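Haloacid delahogenase-like family hydrolase (Xanthomonas campestris pv. campestris, PDB 2PKE) is a haloacid dehalogenase-like hydrolase that binds magnesium and probably acts as a phosphatase. Local coordinates at residues Q11-T23 / F175-N187. Numbering follows the deposited sequence.
Sequences QAIQLVGFDGDDT and FDLPAERFVMIGN. With MG (magnesium ion), chain C.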
loop_
_atom_site.group_PDB
_atom_site.type_symbol
_atom_site.label_atom_id
_atom_site.label_comp_id
_atom_site.label_asym_id
_atom_site.label_seq_id
_atom_site.Cartn_x
_atom_site.Cartn_y
_atom_site.Cartn_z
ATOM N N GLN A 11 -15.041 -30.389 -7.561
ATOM C CA GLN A 11 -13.725 -29.902 -8.033
ATOM C C GLN A 11 -12.779 -29.773 -6.840
ATOM O O GLN A 11 -13.231 -29.607 -5.699
ATOM C CB GLN A 11 -13.834 -28.562 -8.789
ATOM C CG GLN A 11 -14.105 -27.369 -7.910
ATOM C CD GLN A 11 -14.523 -26.143 -8.712
ATOM O OE1 GLN A 11 -15.544 -26.176 -9.394
ATOM N NE2 GLN A 11 -13.741 -25.059 -8.635
ATOM N N ALA A 12 -11.475 -29.824 -7.092
ATOM C CA ALA A 12 -10.474 -29.790 -6.018
ATOM C C ALA A 12 -9.920 -28.370 -5.868
ATOM O O ALA A 12 -9.968 -27.805 -4.779
ATOM C CB ALA A 12 -9.356 -30.793 -6.260
ATOM N N ILE A 13 -9.479 -27.748 -6.962
ATOM C CA ILE A 13 -8.989 -26.369 -6.894
ATOM C C ILE A 13 -10.201 -25.417 -6.769
ATOM O O ILE A 13 -11.197 -25.581 -7.459
ATOM C CB ILE A 13 -8.130 -26.016 -8.144
ATOM C CG1 ILE A 13 -6.830 -26.818 -8.206
ATOM C CG2 ILE A 13 -7.886 -24.456 -8.290
ATOM C CD1 ILE A 13 -6.017 -26.770 -6.995
ATOM N N GLN A 14 -10.130 -24.442 -5.876
ATOM C CA GLN A 14 -11.241 -23.517 -5.665
ATOM C C GLN A 14 -10.901 -22.069 -5.978
ATOM O O GLN A 14 -11.810 -21.264 -6.163
ATOM C CB GLN A 14 -11.720 -23.598 -4.208
ATOM C CG GLN A 14 -12.178 -24.975 -3.739
ATOM C CD GLN A 14 -13.455 -25.403 -4.349
ATOM O OE1 GLN A 14 -14.237 -24.566 -4.824
ATOM N NE2 GLN A 14 -13.726 -26.724 -4.326
ATOM N N LEU A 15 -9.609 -21.724 -6.024
ATOM C CA LEU A 15 -9.199 -20.350 -6.125
ATOM C C LEU A 15 -7.995 -20.231 -7.043
ATOM O O LEU A 15 -7.078 -20.999 -6.944
ATOM C CB LEU A 15 -8.868 -19.774 -4.758
ATOM C CG LEU A 15 -8.416 -18.322 -4.682
ATOM C CD1 LEU A 15 -9.500 -17.289 -5.103
ATOM C CD2 LEU A 15 -7.916 -17.970 -3.261
ATOM N N VAL A 16 -8.040 -19.291 -7.966
ATOM C CA VAL A 16 -6.922 -19.067 -8.851
ATOM C C VAL A 16 -6.440 -17.641 -8.626
ATOM O O VAL A 16 -7.211 -16.690 -8.745
ATOM C CB VAL A 16 -7.290 -19.300 -10.299
ATOM C CG1 VAL A 16 -6.056 -19.078 -11.187
ATOM C CG2 VAL A 16 -7.873 -20.703 -10.499
ATOM N N GLY A 17 -5.168 -17.513 -8.286
ATOM C CA GLY A 17 -4.574 -16.242 -8.048
ATOM C C GLY A 17 -3.806 -15.838 -9.273
ATOM O O GLY A 17 -3.278 -16.695 -9.965
ATOM N N PHE A 18 -3.761 -14.526 -9.557
ATOM C CA PHE A 18 -3.035 -14.003 -10.675
ATOM C C PHE A 18 -2.084 -12.940 -10.180
ATOM O O PHE A 18 -2.492 -12.037 -9.438
ATOM C CB PHE A 18 -3.983 -13.347 -11.684
ATOM C CG PHE A 18 -4.923 -14.310 -12.348
ATOM C CD1 PHE A 18 -6.087 -14.702 -11.732
ATOM C CD2 PHE A 18 -4.613 -14.844 -13.581
ATOM C CE1 PHE A 18 -6.947 -15.609 -12.362
ATOM C CE2 PHE A 18 -5.470 -15.724 -14.197
ATOM C CZ PHE A 18 -6.641 -16.097 -13.570
ATOM N N ASP A 19 -0.851 -12.972 -10.644
ATOM C CA ASP A 19 0.026 -11.789 -10.578
ATOM C C ASP A 19 -0.469 -10.694 -11.538
ATOM O O ASP A 19 -1.279 -10.940 -12.443
ATOM C CB ASP A 19 1.459 -12.211 -10.934
ATOM C CG ASP A 19 2.461 -11.080 -10.908
ATOM O OD1 ASP A 19 2.436 -10.237 -9.972
ATOM O OD2 ASP A 19 3.315 -11.014 -11.850
ATOM N N GLY A 20 -0.021 -9.458 -11.347
ATOM C CA GLY A 20 -0.402 -8.403 -12.316
ATOM C C GLY A 20 0.720 -8.082 -13.299
ATOM O O GLY A 20 0.653 -8.412 -14.487
ATOM N N ASP A 21 1.732 -7.400 -12.802
ATOM C CA ASP A 21 2.809 -6.866 -13.642
ATOM C C ASP A 21 3.497 -7.996 -14.397
ATOM O O ASP A 21 3.977 -8.975 -13.791
ATOM C CB ASP A 21 3.869 -6.173 -12.779
ATOM C CG ASP A 21 3.431 -4.832 -12.173
ATOM O OD1 ASP A 21 2.560 -4.121 -12.651
ATOM O OD2 ASP A 21 4.075 -4.427 -11.188
ATOM N N ASP A 22 3.460 -7.914 -15.714
ATOM C CA ASP A 22 4.119 -8.859 -16.605
ATOM C C ASP A 22 3.450 -10.227 -16.679
ATOM O O ASP A 22 4.032 -11.172 -17.239
ATOM C CB ASP A 22 5.592 -9.003 -16.244
ATOM C CG ASP A 22 6.263 -7.666 -16.085
ATOM O OD1 ASP A 22 6.181 -6.865 -17.037
ATOM O OD2 ASP A 22 6.771 -7.416 -14.968
ATOM N N THR A 23 2.230 -10.294 -16.143
ATOM C CA THR A 23 1.375 -11.480 -16.178
ATOM C C THR A 23 0.015 -11.094 -16.851
ATOM O O THR A 23 -0.370 -11.675 -17.883
ATOM C CB THR A 23 1.120 -12.092 -14.774
ATOM O OG1 THR A 23 2.351 -12.562 -14.211
ATOM C CG2 THR A 23 0.108 -13.237 -14.882
ATOM N N PHE A 175 -9.146 -16.450 3.122
ATOM C CA PHE A 175 -10.113 -17.110 2.260
ATOM C C PHE A 175 -10.591 -18.410 2.865
ATOM O O PHE A 175 -11.519 -19.024 2.327
ATOM C CB PHE A 175 -9.503 -17.471 0.913
ATOM C CG PHE A 175 -9.294 -16.306 -0.002
ATOM C CD1 PHE A 175 -10.386 -15.597 -0.495
ATOM C CD2 PHE A 175 -8.018 -15.961 -0.423
ATOM C CE1 PHE A 175 -10.203 -14.532 -1.355
ATOM C CE2 PHE A 175 -7.824 -14.898 -1.283
ATOM C CZ PHE A 175 -8.928 -14.178 -1.741
ATOM N N ASP A 176 -9.937 -18.853 3.939
ATOM C CA ASP A 176 -10.314 -20.055 4.673
ATOM C C ASP A 176 -10.142 -21.248 3.753
ATOM O O ASP A 176 -10.956 -22.144 3.712
ATOM C CB ASP A 176 -11.752 -19.943 5.182
ATOM C CG ASP A 176 -11.982 -20.654 6.505
ATOM O OD1 ASP A 176 -11.801 -21.884 6.605
ATOM O OD2 ASP A 176 -12.386 -19.973 7.459
ATOM N N LEU A 177 -9.022 -21.280 3.054
ATOM C CA LEU A 177 -8.818 -22.249 1.993
ATOM C C LEU A 177 -7.465 -22.888 2.230
ATOM O O LEU A 177 -6.527 -22.160 2.514
ATOM C CB LEU A 177 -8.829 -21.491 0.653
ATOM C CG LEU A 177 -9.034 -22.330 -0.592
ATOM C CD1 LEU A 177 -10.469 -22.820 -0.626
ATOM C CD2 LEU A 177 -8.634 -21.553 -1.860
ATOM N N PRO A 178 -7.357 -24.225 2.139
ATOM C CA PRO A 178 -6.028 -24.813 2.257
ATOM C C PRO A 178 -5.295 -24.642 0.941
ATOM O O PRO A 178 -5.940 -24.490 -0.100
ATOM C CB PRO A 178 -6.301 -26.267 2.535
ATOM C CG PRO A 178 -7.655 -26.525 2.023
ATOM C CD PRO A 178 -8.388 -25.259 1.893
ATOM N N ALA A 179 -3.962 -24.656 1.001
ATOM C CA ALA A 179 -3.159 -24.348 -0.167
ATOM C C ALA A 179 -3.334 -25.337 -1.300
ATOM O O ALA A 179 -3.199 -24.944 -2.456
ATOM C CB ALA A 179 -1.685 -24.199 0.215
ATOM N N GLU A 180 -3.664 -26.596 -1.018
ATOM C CA GLU A 180 -3.868 -27.575 -2.110
ATOM C C GLU A 180 -5.087 -27.297 -3.011
ATOM O O GLU A 180 -5.275 -27.983 -4.027
ATOM C CB GLU A 180 -3.933 -29.018 -1.620
ATOM C CG GLU A 180 -5.206 -29.361 -0.758
ATOM C CD GLU A 180 -5.011 -29.137 0.716
ATOM O OE1 GLU A 180 -3.975 -28.537 1.113
ATOM O OE2 GLU A 180 -5.914 -29.539 1.485
ATOM N N ARG A 181 -5.907 -26.325 -2.626
ATOM C CA ARG A 181 -7.023 -25.876 -3.421
ATOM C C ARG A 181 -6.780 -24.512 -4.075
ATOM O O ARG A 181 -7.717 -23.898 -4.560
ATOM C CB ARG A 181 -8.286 -25.845 -2.567
ATOM C CG ARG A 181 -8.573 -27.162 -1.915
ATOM C CD ARG A 181 -9.979 -27.247 -1.340
ATOM N NE ARG A 181 -10.051 -28.398 -0.440
ATOM C CZ ARG A 181 -10.786 -28.483 0.662
ATOM N NH1 ARG A 181 -11.568 -27.494 1.056
ATOM N NH2 ARG A 181 -10.728 -29.589 1.396
ATOM N N PHE A 182 -5.507 -24.088 -4.175
ATOM C CA PHE A 182 -5.145 -22.829 -4.753
ATOM C C PHE A 182 -4.074 -23.005 -5.807
ATOM O O PHE A 182 -3.115 -23.751 -5.597
ATOM C CB PHE A 182 -4.709 -21.888 -3.627
ATOM C CG PHE A 182 -4.115 -20.617 -4.077
ATOM C CD1 PHE A 182 -4.875 -19.607 -4.641
ATOM C CD2 PHE A 182 -2.772 -20.414 -3.916
ATOM C CE1 PHE A 182 -4.280 -18.415 -5.019
ATOM C CE2 PHE A 182 -2.177 -19.235 -4.278
ATOM C CZ PHE A 182 -2.950 -18.214 -4.811
ATOM N N VAL A 183 -4.291 -22.354 -6.952
ATOM C CA VAL A 183 -3.301 -22.239 -8.012
ATOM C C VAL A 183 -2.930 -20.768 -8.126
ATOM O O VAL A 183 -3.787 -19.910 -8.153
ATOM C CB VAL A 183 -3.832 -22.741 -9.401
ATOM C CG1 VAL A 183 -2.728 -22.716 -10.427
ATOM C CG2 VAL A 183 -4.392 -24.177 -9.310
HETATM N N MSE A 184 -1.643 -20.493 -8.255
HETATM C CA MSE A 184 -1.161 -19.131 -8.503
HETATM C C MSE A 184 -0.543 -19.038 -9.901
HETATM O O MSE A 184 0.282 -19.910 -10.256
HETATM C CB MSE A 184 -0.133 -18.742 -7.449
HETATM C CG MSE A 184 0.474 -17.347 -7.704
HETATM SE SE MSE A 184 -0.677 -15.821 -7.368
HETATM C CE MSE A 184 0.755 -14.624 -7.869
ATOM N N ILE A 185 -0.931 -17.985 -10.658
ATOM C CA ILE A 185 -0.419 -17.748 -12.022
ATOM C C ILE A 185 0.477 -16.527 -12.015
ATOM O O ILE A 185 0.069 -15.459 -11.569
ATOM C CB ILE A 185 -1.532 -17.556 -13.063
ATOM C CG1 ILE A 185 -2.496 -18.752 -13.091
ATOM C CG2 ILE A 185 -0.919 -17.311 -14.467
ATOM C CD1 ILE A 185 -3.600 -18.636 -14.100
ATOM N N GLY A 186 1.711 -16.683 -12.484
ATOM C CA GLY A 186 2.600 -15.548 -12.589
ATOM C C GLY A 186 3.825 -15.728 -13.452
ATOM O O GLY A 186 4.111 -16.803 -13.953
ATOM N N ASN A 187 4.558 -14.641 -13.633
ATOM C CA ASN A 187 5.724 -14.640 -14.500
ATOM C C ASN A 187 7.039 -14.840 -13.795
ATOM O O ASN A 187 8.048 -14.976 -14.474
ATOM C CB ASN A 187 5.797 -13.337 -15.284
ATOM C CG ASN A 187 6.095 -12.128 -14.413
ATOM O OD1 ASN A 187 5.207 -11.642 -13.707
ATOM N ND2 ASN A 187 7.328 -11.618 -14.473
HETATM MG MG MG C . 4.984 -10.067 -12.364
HETATM O O HOH W 1 4.472 -8.824 -10.693
HETATM O O HOH W 2 6.744 -9.183 -13.001
HETATM O O HOH W 3 6.014 -11.411 -10.994
#
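A12 O rests against the aliphatic CG of R181 (3.2 Å) just before strands 15-18 and 182-186, parallel neighbours in the Rossmann-like sheet of the HAD fold, pair. I13 lays CG2 on V183 CG2. R181 O takes two donors, Q14 N (2.8 Å, nearly straight) and the more bent L15 N. L15 sends CD2 over one face of the F175 ring, 3.8 Å from its centroid, while its CB presses tightly on L177 CD2 and meets the F182 ring at the edge. On the other side of the sheet, V16 CG1 and the F18 ring share I185 CD1. G17 continues the ladder through V183 O and I185 N; with no side chain there, F182 CE1 and the selenium of M184 lie close to its backbone. D19 N closes the ladder on I185 O. Beyond strand 15-18, D19, D21 and T23 fit the DxDx(T/V) signature of HAD enzymes: CG of D19, anti to the backbone N (chi1 180°), brings OD2 to magnesium, and OD1 forms a salt bridge with K163. D21 gives its backbone O, and its OD1 forms a salt bridge with K144. D22 OD2 and N187 ND2 hold one metal-bound water. T23 OG1 lies 3.0 Å from N187 OD1, itself 2.1 Å from magnesium.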